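Local coordinates for protein SidF, inhibitor of growth family, member 3 (Legionella pneumophila subsp. pneumophila, PDB 4FYE) that probably acts as a phosphoinositide phosphatase, removing a phosphate from a phosphatidylinositol phosphate, at residues A[203-208]-A[248-253]; A[15-20]-A[184-189]; A[265-270]-A[303-308]. The protein carries 1 engineered substitution. One frame throughout, in Å; residues are numbered along the deposited sequence.

Contact 1: residues A[203-208]-A[248-253]; sequences MYIPCG and RMIAGT
R248 opens the antiparallel pairing with residues 203-205. Its N donates to I205 O at 2.6 Å, and its O accepts from I205 N at 2.8 Å. Both bonds are nearly straight and lie in the carbonyl planes. R248 and I205 thus form an antiparallel hydrogen-bonded pair. The side chain of R248 starts with CG anti to the backbone N and bends at chi2 (80°). Only its root stays near I205. Its guanidinium leads away to salt bridges with D265 and D311.

M249 faces Y204 as a non-hydrogen-bonded pair, with CA atoms 4.8 Å apart. The two side chains run side by side, on the sheet face opposite to I205 and I250. M249 SD lies 3.4 Å from Y204 CE1 and approaches the ring obliquely, a Met-aromatic contact. Helix 652-668 covers this face, and Y204 OH is hydrogen-bonded to Q654 there.

The two strands are neighbours, fourth and fifth in a six-stranded mixed sheet. Strand 199-206 is flanked on its other edge by strand 184-189, and strand 247-254 by strand 260-268.

I250 pairs with M203 through a second hydrogen-bonded pair. M203 N points nearly along the C=O axis of I250, at 2.9 Å from I250 O. The return bond, from I250 N to M203 O, is longer at 3.2 Å, and the donor sits above the carbonyl plane. I250 CB packs against M203 CG at 3.9 Å. I250 CG1 meets I205 CD1 at 4.1 Å, where the two isoleucines cross obliquely. I9 of helix 9-16 packs on I250.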
loop_
_atom_site.group_PDB
_atom_site.type_symbol
_atom_site.label_atom_id
_atom_site.label_comp_id
_atom_site.label_asym_id
_atom_site.label_seq_id
_atom_site.Cartn_x
_atom_site.Cartn_y
_atom_site.Cartn_z
ATOM N N MET A 203 3.988 -9.529 6.552
ATOM C CA MET A 203 3.791 -10.211 5.299
ATOM C C MET A 203 3.011 -9.371 4.294
ATOM O O MET A 203 2.392 -8.414 4.667
ATOM C CB MET A 203 3.117 -11.538 5.526
ATOM C CG MET A 203 1.945 -11.496 6.472
ATOM S SD MET A 203 1.155 -13.150 6.439
ATOM C CE MET A 203 2.007 -14.113 7.702
ATOM N N TYR A 204 3.171 -9.680 3.015
ATOM C CA TYR A 204 2.506 -9.070 1.912
ATOM C C TYR A 204 1.832 -10.257 1.287
ATOM O O TYR A 204 2.510 -11.263 0.915
ATOM C CB TYR A 204 3.488 -8.376 0.915
ATOM C CG TYR A 204 4.040 -6.981 1.325
ATOM C CD1 TYR A 204 3.928 -6.495 2.606
ATOM C CD2 TYR A 204 4.693 -6.190 0.419
ATOM C CE1 TYR A 204 4.411 -5.241 2.962
ATOM C CE2 TYR A 204 5.232 -4.942 0.770
ATOM C CZ TYR A 204 5.084 -4.461 2.026
ATOM O OH TYR A 204 5.620 -3.219 2.356
ATOM N N ILE A 205 0.488 -10.200 1.288
ATOM C CA ILE A 205 -0.309 -11.200 0.676
ATOM C C ILE A 205 -0.913 -10.533 -0.534
ATOM O O ILE A 205 -1.545 -9.514 -0.425
ATOM C CB ILE A 205 -1.404 -11.690 1.596
ATOM C CG1 ILE A 205 -0.833 -12.252 2.897
ATOM C CG2 ILE A 205 -2.225 -12.793 0.908
ATOM C CD1 ILE A 205 -1.934 -12.302 3.969
ATOM N N PRO A 206 -0.668 -11.080 -1.705
ATOM C CA PRO A 206 -1.175 -10.444 -2.917
ATOM C C PRO A 206 -2.695 -10.495 -2.898
ATOM O O PRO A 206 -3.300 -11.525 -2.629
ATOM C CB PRO A 206 -0.731 -11.380 -4.019
ATOM C CG PRO A 206 0.198 -12.372 -3.404
ATOM C CD PRO A 206 -0.110 -12.429 -1.950
ATOM N N CYS A 207 -3.330 -9.417 -3.256
ATOM C CA CYS A 207 -4.737 -9.518 -3.350
ATOM C C CYS A 207 -5.161 -8.855 -4.604
ATOM O O CYS A 207 -4.343 -8.282 -5.315
ATOM C CB CYS A 207 -5.373 -8.800 -2.157
ATOM S SG CYS A 207 -4.820 -7.110 -2.113
ATOM N N GLY A 208 -6.466 -8.889 -4.817
ATOM C CA GLY A 208 -7.094 -8.240 -5.935
ATOM C C GLY A 208 -7.568 -9.325 -6.867
ATOM O O GLY A 208 -6.935 -10.381 -6.989
ATOM N N ARG A 248 -1.997 -7.116 0.558
ATOM C CA ARG A 248 -2.562 -6.942 1.850
ATOM C C ARG A 248 -1.338 -7.038 2.761
ATOM O O ARG A 248 -0.551 -8.007 2.691
ATOM C CB ARG A 248 -3.521 -8.103 2.140
ATOM C CG ARG A 248 -4.104 -8.106 3.556
ATOM C CD ARG A 248 -5.297 -7.078 3.604
ATOM N NE ARG A 248 -5.991 -7.282 4.844
ATOM C CZ ARG A 248 -6.941 -8.194 5.008
ATOM N NH1 ARG A 248 -7.344 -8.904 3.965
ATOM N NH2 ARG A 248 -7.481 -8.386 6.213
ATOM N N MET A 249 -1.192 -6.050 3.613
ATOM C CA MET A 249 -0.058 -5.962 4.515
ATOM C C MET A 249 -0.509 -6.254 5.961
ATOM O O MET A 249 -1.359 -5.550 6.519
ATOM C CB MET A 249 0.539 -4.585 4.443
ATOM C CG MET A 249 1.694 -4.362 5.384
ATOM S SD MET A 249 2.694 -2.946 4.802
ATOM C CE MET A 249 1.769 -1.679 5.622
ATOM N N ILE A 250 0.042 -7.313 6.536
ATOM C CA ILE A 250 -0.263 -7.713 7.876
ATOM C C ILE A 250 1.040 -7.760 8.689
ATOM O O ILE A 250 2.034 -8.290 8.232
ATOM C CB ILE A 250 -0.777 -9.109 7.870
ATOM C CG1 ILE A 250 -1.853 -9.278 6.805
ATOM C CG2 ILE A 250 -1.277 -9.443 9.265
ATOM C CD1 ILE A 250 -3.177 -8.682 7.212
ATOM N N ALA A 251 1.013 -7.255 9.916
ATOM C CA ALA A 251 2.169 -7.332 10.791
ATOM C C ALA A 251 1.654 -7.746 12.145
ATOM O O ALA A 251 0.585 -7.322 12.554
ATOM C CB ALA A 251 2.843 -5.978 10.882
ATOM N N GLY A 252 2.380 -8.599 12.835
ATOM C CA GLY A 252 2.003 -8.869 14.175
ATOM C C GLY A 252 2.985 -9.659 14.991
ATOM O O GLY A 252 4.202 -9.721 14.636
ATOM N N THR A 253 2.484 -10.241 16.107
ATOM C CA THR A 253 3.329 -11.093 16.899
ATOM C C THR A 253 2.820 -12.506 16.902
ATOM O O THR A 253 1.580 -12.737 16.901
ATOM C CB THR A 253 3.712 -10.569 18.332
ATOM O OG1 THR A 253 3.100 -11.320 19.355
ATOM C CG2 THR A 253 3.514 -9.169 18.576
#

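Contact 2: residues A[15-20]-A[184-189]; sequences HLLSDL and TLIHRF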
loop_
_atom_site.group_PDB
_atom_site.type_symbol
_atom_site.label_atom_id
_atom_site.label_comp_id
_atom_site.label_asym_id
_atom_site.label_seq_id
_atom_site.Cartn_x
_atom_site.Cartn_y
_atom_site.Cartn_z
ATOM N N HIS A 15 -1.896 -20.192 9.682
ATOM C CA HIS A 15 -1.363 -21.295 8.874
ATOM C C HIS A 15 -0.068 -20.928 8.187
ATOM O O HIS A 15 0.823 -21.723 8.087
ATOM C CB HIS A 15 -2.397 -21.769 7.884
ATOM C CG HIS A 15 -3.433 -22.646 8.497
ATOM N ND1 HIS A 15 -3.362 -24.000 8.444
ATOM C CD2 HIS A 15 -4.553 -22.333 9.256
ATOM C CE1 HIS A 15 -4.408 -24.520 9.105
ATOM N NE2 HIS A 15 -5.136 -23.496 9.609
ATOM N N LEU A 16 0.040 -19.674 7.753
ATOM C CA LEU A 16 1.173 -19.205 6.986
ATOM C C LEU A 16 2.443 -19.234 7.789
ATOM O O LEU A 16 3.498 -19.345 7.226
ATOM C CB LEU A 16 0.930 -17.776 6.486
ATOM C CG LEU A 16 0.108 -17.731 5.214
ATOM C CD1 LEU A 16 -0.391 -16.301 4.827
ATOM C CD2 LEU A 16 0.930 -18.360 4.113
ATOM N N LEU A 17 2.338 -19.100 9.097
ATOM C CA LEU A 17 3.500 -19.030 9.945
ATOM C C LEU A 17 3.887 -20.383 10.500
ATOM O O LEU A 17 4.778 -20.473 11.306
ATOM C CB LEU A 17 3.249 -18.041 11.087
ATOM C CG LEU A 17 3.189 -16.641 10.479
ATOM C CD1 LEU A 17 2.594 -15.642 11.458
ATOM C CD2 LEU A 17 4.557 -16.237 9.992
ATOM N N SER A 18 3.221 -21.444 10.079
ATOM C CA SER A 18 3.471 -22.761 10.677
ATOM C C SER A 18 4.446 -23.562 9.795
ATOM O O SER A 18 5.165 -22.975 8.958
ATOM C CB SER A 18 2.147 -23.531 10.872
ATOM O OG SER A 18 1.552 -23.816 9.610
ATOM N N ASP A 19 4.460 -24.888 9.970
ATOM C CA ASP A 19 5.425 -25.709 9.283
ATOM C C ASP A 19 5.001 -25.949 7.865
ATOM O O ASP A 19 4.055 -26.686 7.641
ATOM C CB ASP A 19 5.661 -27.036 10.011
ATOM C CG ASP A 19 7.093 -27.153 10.537
ATOM O OD1 ASP A 19 7.726 -26.100 10.774
ATOM O OD2 ASP A 19 7.603 -28.284 10.705
ATOM N N LEU A 20 5.701 -25.348 6.905
ATOM C CA LEU A 20 5.275 -25.472 5.502
ATOM C C LEU A 20 6.119 -26.404 4.661
ATOM O O LEU A 20 7.296 -26.679 5.005
ATOM C CB LEU A 20 5.233 -24.100 4.828
ATOM C CG LEU A 20 4.395 -23.033 5.546
ATOM C CD1 LEU A 20 4.865 -21.662 5.067
ATOM C CD2 LEU A 20 2.898 -23.196 5.293
ATOM N N THR A 184 3.127 -15.139 -1.671
ATOM C CA THR A 184 3.008 -14.432 -0.423
ATOM C C THR A 184 4.410 -14.172 0.140
ATOM O O THR A 184 5.270 -15.035 0.060
ATOM C CB THR A 184 2.202 -15.286 0.564
ATOM O OG1 THR A 184 0.826 -15.248 0.181
ATOM C CG2 THR A 184 2.274 -14.669 1.869
ATOM N N LEU A 185 4.640 -13.006 0.717
ATOM C CA LEU A 185 5.951 -12.756 1.205
ATOM C C LEU A 185 5.964 -12.484 2.695
ATOM O O LEU A 185 5.183 -11.639 3.200
ATOM C CB LEU A 185 6.534 -11.558 0.487
ATOM C CG LEU A 185 6.262 -11.514 -1.001
ATOM C CD1 LEU A 185 6.615 -10.078 -1.372
ATOM C CD2 LEU A 185 7.143 -12.534 -1.760
ATOM N N ILE A 186 6.890 -13.169 3.390
ATOM C CA ILE A 186 6.968 -13.128 4.844
ATOM C C ILE A 186 8.364 -12.818 5.381
ATOM O O ILE A 186 9.363 -13.416 4.976
ATOM C CB ILE A 186 6.488 -14.456 5.457
ATOM C CG1 ILE A 186 5.100 -14.788 4.956
ATOM C CG2 ILE A 186 6.343 -14.334 6.987
ATOM C CD1 ILE A 186 4.513 -16.008 5.648
ATOM N N HIS A 187 8.437 -11.876 6.302
ATOM C CA HIS A 187 9.642 -11.691 7.098
ATOM C C HIS A 187 9.377 -11.884 8.552
ATOM O O HIS A 187 8.570 -11.111 9.138
ATOM C CB HIS A 187 10.160 -10.308 6.903
ATOM C CG HIS A 187 11.463 -10.034 7.602
ATOM N ND1 HIS A 187 11.872 -8.805 7.863
ATOM C CD2 HIS A 187 12.393 -10.883 8.170
ATOM C CE1 HIS A 187 13.051 -8.827 8.469
ATOM N NE2 HIS A 187 13.351 -10.114 8.700
ATOM N N ARG A 188 10.050 -12.879 9.140
ATOM C CA ARG A 188 10.031 -13.144 10.599
ATOM C C ARG A 188 11.320 -12.751 11.315
ATOM O O ARG A 188 12.431 -13.084 10.855
ATOM C CB ARG A 188 9.928 -14.651 10.829
ATOM C CG ARG A 188 8.816 -15.258 9.988
ATOM C CD ARG A 188 8.811 -16.806 10.069
ATOM N NE ARG A 188 8.391 -17.293 11.374
ATOM C CZ ARG A 188 7.576 -18.334 11.554
ATOM N NH1 ARG A 188 7.098 -19.017 10.514
ATOM N NH2 ARG A 188 7.239 -18.702 12.782
ATOM N N PHE A 189 11.150 -12.154 12.495
ATOM C CA PHE A 189 12.239 -11.623 13.327
ATOM C C PHE A 189 11.776 -11.310 14.785
ATOM O O PHE A 189 10.638 -10.932 14.998
ATOM C CB PHE A 189 12.800 -10.297 12.716
ATOM C CG PHE A 189 11.729 -9.192 12.509
ATOM C CD1 PHE A 189 10.883 -9.204 11.394
ATOM C CD2 PHE A 189 11.565 -8.151 13.459
ATOM C CE1 PHE A 189 9.849 -8.251 11.234
ATOM C CE2 PHE A 189 10.550 -7.173 13.293
ATOM C CZ PHE A 189 9.722 -7.202 12.156
#
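L17 O is the polar focus where the end of helix 9-16 meets strand 184-189. R188 NH1 donates to L17 O at 2.9 Å. The bond is somewhat bent, with an N-H...O angle of 149°. L17 O lies close to the guanidinium plane, but the nitrogen stands above the carbonyl plane of L17, not on a lone pair. R188 NH2 adds a weak second bond to the same oxygen. The stronger partner of NH2 is E199, in a salt bridge that probably balances the charge of R188 and helps to fix its rotation. A bend at chi3 (70°) turns the guanidinium toward the helix end. L17 CD2 rests over one of its faces, toward the rim, 3.8 Å from R188 NH1.

H15 O is gripped twice by S18. S18 N donates to it at 3.1 Å, and S18 OG donates to a lone pair of H15 O at 2.7 Å. These bonds tie the turn together as the helix ends.

The rest is apolar. I186 CD1 touches L16 CB at 4.1 Å, and I186 CG2 meets L17 CD2 at 4.0 Å in an oblique crossing. L16 also reaches T184, and M203 of the next strand adjoins both L16 and I186. This is helix-on-sheet packing of a mixed alpha-beta fold: an N-terminal helix lies on one face of the six-stranded sheet, and an arginine from the strand binds a carbonyl just past the helix end.

Contact 3: residues A[265-270]-A[303-308]; sequences DSFSGP and QTLAQR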
loop_
_atom_site.group_PDB
_atom_site.type_symbol
_atom_site.label_atom_id
_atom_site.label_comp_id
_atom_site.label_asym_id
_atom_site.label_seq_id
_atom_site.Cartn_x
_atom_site.Cartn_y
_atom_site.Cartn_z
ATOM N N ASP A 265 -3.016 -4.124 9.797
ATOM C CA ASP A 265 -3.729 -4.716 8.700
ATOM C C ASP A 265 -4.182 -3.581 7.719
ATOM O O ASP A 265 -5.105 -2.809 8.032
ATOM C CB ASP A 265 -4.917 -5.485 9.271
ATOM C CG ASP A 265 -5.766 -6.147 8.161
ATOM O OD1 ASP A 265 -5.697 -5.690 6.968
ATOM O OD2 ASP A 265 -6.466 -7.148 8.474
ATOM N N SER A 266 -3.510 -3.451 6.575
ATOM C CA SER A 266 -3.821 -2.412 5.625
ATOM C C SER A 266 -3.364 -2.858 4.260
ATOM O O SER A 266 -3.096 -4.072 4.048
ATOM C CB SER A 266 -3.174 -1.087 6.025
ATOM O OG SER A 266 -1.766 -1.036 5.826
ATOM N N PHE A 267 -3.273 -1.910 3.326
ATOM C CA PHE A 267 -2.909 -2.272 1.963
ATOM C C PHE A 267 -1.617 -1.634 1.529
ATOM O O PHE A 267 -1.363 -0.433 1.742
ATOM C CB PHE A 267 -4.017 -1.871 0.947
ATOM C CG PHE A 267 -5.205 -2.776 0.951
ATOM C CD1 PHE A 267 -5.112 -4.079 0.418
ATOM C CD2 PHE A 267 -6.439 -2.335 1.479
ATOM C CE1 PHE A 267 -6.196 -4.947 0.427
ATOM C CE2 PHE A 267 -7.548 -3.184 1.477
ATOM C CZ PHE A 267 -7.416 -4.513 0.997
ATOM N N SER A 268 -0.800 -2.420 0.858
ATOM C CA SER A 268 0.285 -1.808 0.110
ATOM C C SER A 268 -0.210 -1.704 -1.311
ATOM O O SER A 268 -0.584 -2.724 -1.941
ATOM C CB SER A 268 1.574 -2.644 0.197
ATOM O OG SER A 268 2.389 -2.485 -0.942
ATOM N N GLY A 269 -0.226 -0.491 -1.835
ATOM C CA GLY A 269 -0.873 -0.230 -3.097
ATOM C C GLY A 269 -2.325 0.112 -2.858
ATOM O O GLY A 269 -2.734 0.335 -1.736
ATOM N N PRO A 270 -3.101 0.194 -3.920
ATOM C CA PRO A 270 -2.620 -0.097 -5.261
ATOM C C PRO A 270 -1.713 1.003 -5.766
ATOM O O PRO A 270 -1.712 2.110 -5.248
ATOM C CB PRO A 270 -3.901 -0.127 -6.075
ATOM C CG PRO A 270 -4.778 0.850 -5.393
ATOM C CD PRO A 270 -4.412 0.852 -3.941
ATOM N N GLN A 303 -14.339 -3.490 -4.535
ATOM C CA GLN A 303 -14.519 -4.886 -4.388
ATOM C C GLN A 303 -13.484 -5.499 -3.421
ATOM O O GLN A 303 -13.835 -6.331 -2.565
ATOM C CB GLN A 303 -14.435 -5.545 -5.752
ATOM C CG GLN A 303 -14.717 -7.028 -5.688
ATOM C CD GLN A 303 -14.842 -7.635 -7.045
ATOM O OE1 GLN A 303 -13.861 -8.174 -7.557
ATOM N NE2 GLN A 303 -16.025 -7.524 -7.658
ATOM N N THR A 304 -12.239 -5.060 -3.512
ATOM C CA THR A 304 -11.169 -5.596 -2.660
ATOM C C THR A 304 -11.374 -5.100 -1.211
ATOM O O THR A 304 -11.146 -5.869 -0.296
ATOM C CB THR A 304 -9.806 -5.184 -3.241
ATOM O OG1 THR A 304 -9.767 -5.606 -4.601
ATOM C CG2 THR A 304 -8.566 -5.789 -2.486
ATOM N N LEU A 305 -11.842 -3.868 -0.967
ATOM C CA LEU A 305 -12.030 -3.532 0.424
ATOM C C LEU A 305 -13.156 -4.328 1.071
ATOM O O LEU A 305 -13.071 -4.743 2.239
ATOM C CB LEU A 305 -12.287 -2.073 0.577
ATOM C CG LEU A 305 -11.261 -1.039 0.097
ATOM C CD1 LEU A 305 -11.241 0.094 1.068
ATOM C CD2 LEU A 305 -9.825 -1.441 -0.143
ATOM N N ALA A 306 -14.205 -4.627 0.313
ATOM C CA ALA A 306 -15.332 -5.384 0.879
ATOM C C ALA A 306 -14.900 -6.789 1.239
ATOM O O ALA A 306 -15.335 -7.319 2.244
ATOM C CB ALA A 306 -16.489 -5.432 -0.100
ATOM N N GLN A 307 -14.050 -7.408 0.402
ATOM C CA GLN A 307 -13.508 -8.781 0.676
ATOM C C GLN A 307 -12.644 -8.715 1.923
ATOM O O GLN A 307 -12.703 -9.632 2.719
ATOM C CB GLN A 307 -12.678 -9.391 -0.530
ATOM C CG GLN A 307 -12.577 -10.948 -0.543
ATOM C CD GLN A 307 -13.859 -11.685 -1.002
ATOM O OE1 GLN A 307 -14.434 -11.399 -2.063
ATOM N NE2 GLN A 307 -14.296 -12.668 -0.222
ATOM N N ARG A 308 -11.812 -7.671 2.090
ATOM C CA ARG A 308 -10.980 -7.591 3.303
ATOM C C ARG A 308 -11.969 -7.591 4.535
ATOM O O ARG A 308 -11.764 -8.289 5.514
ATOM C CB ARG A 308 -10.057 -6.341 3.321
ATOM C CG ARG A 308 -9.474 -6.030 4.719
ATOM C CD ARG A 308 -8.276 -4.979 4.799
ATOM N NE ARG A 308 -8.952 -3.916 5.352
ATOM C CZ ARG A 308 -8.883 -3.377 6.535
ATOM N NH1 ARG A 308 -7.878 -3.524 7.403
ATOM N NH2 ARG A 308 -9.815 -2.483 6.703
#
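D265 and R308 meet tip to tip in a buried salt bridge. R308 NH1 donates to D265 OD1 at 3.1 Å, and the bond is fairly straight at 164°. The oxygen lies in the guanidinium plane, yet the nitrogen comes from above the carboxylate. The two planes are 87° apart, so a single oxygen is used instead of a two-pronged pairing.

Next to it, the F267 ring fills the gap between strand and helix. L305 CD2 presses on F267 CE2 at 3.3 Å. T304 CG2 lies 3.8 Å from F267 CE1, and R308 CD lies 3.8 Å from F267 CE2. All three approach the ring obliquely.

Further out, D265 is held by other arginines: R248 binds OD1 and R312 binds OD2. Three arginines around one carboxylate would be expected to keep it ionised. T304 OG1 is bonded back to E300 O, which helps leave its methyl facing the ring. C207 and M246 also touch F267.

Helix segment 303-308 runs at 155° to strand segment 265-268, roughly antiparallel. Strand 260-268 is outermost in the six-stranded sheet; F267 also bonds through its backbone to N642 of strand 641-645. This is alpha-on-beta layering of a mixed alpha-beta fold.

How the contacts relate
All three contacts are built on one six-stranded sheet. Contacts 1 and 2 have centres about 11 Å apart and join through neighbouring strands: L185 N lies 2.8 Å from Y204 O, a probable hydrogen bond. The centres of contacts 1 and 3 are about 10 Å apart. Here M249 N lies 2.8 Å from S266 O, also a probable hydrogen bond, and the R248 NE to D265 OD1 salt bridge spans 2.7 Å. R248 therefore carries the polar network from contact 1 into contact 3. Contacts 2 and 3 do not touch; their nearest atoms are about 9 Å apart, and contact 1 bridges them.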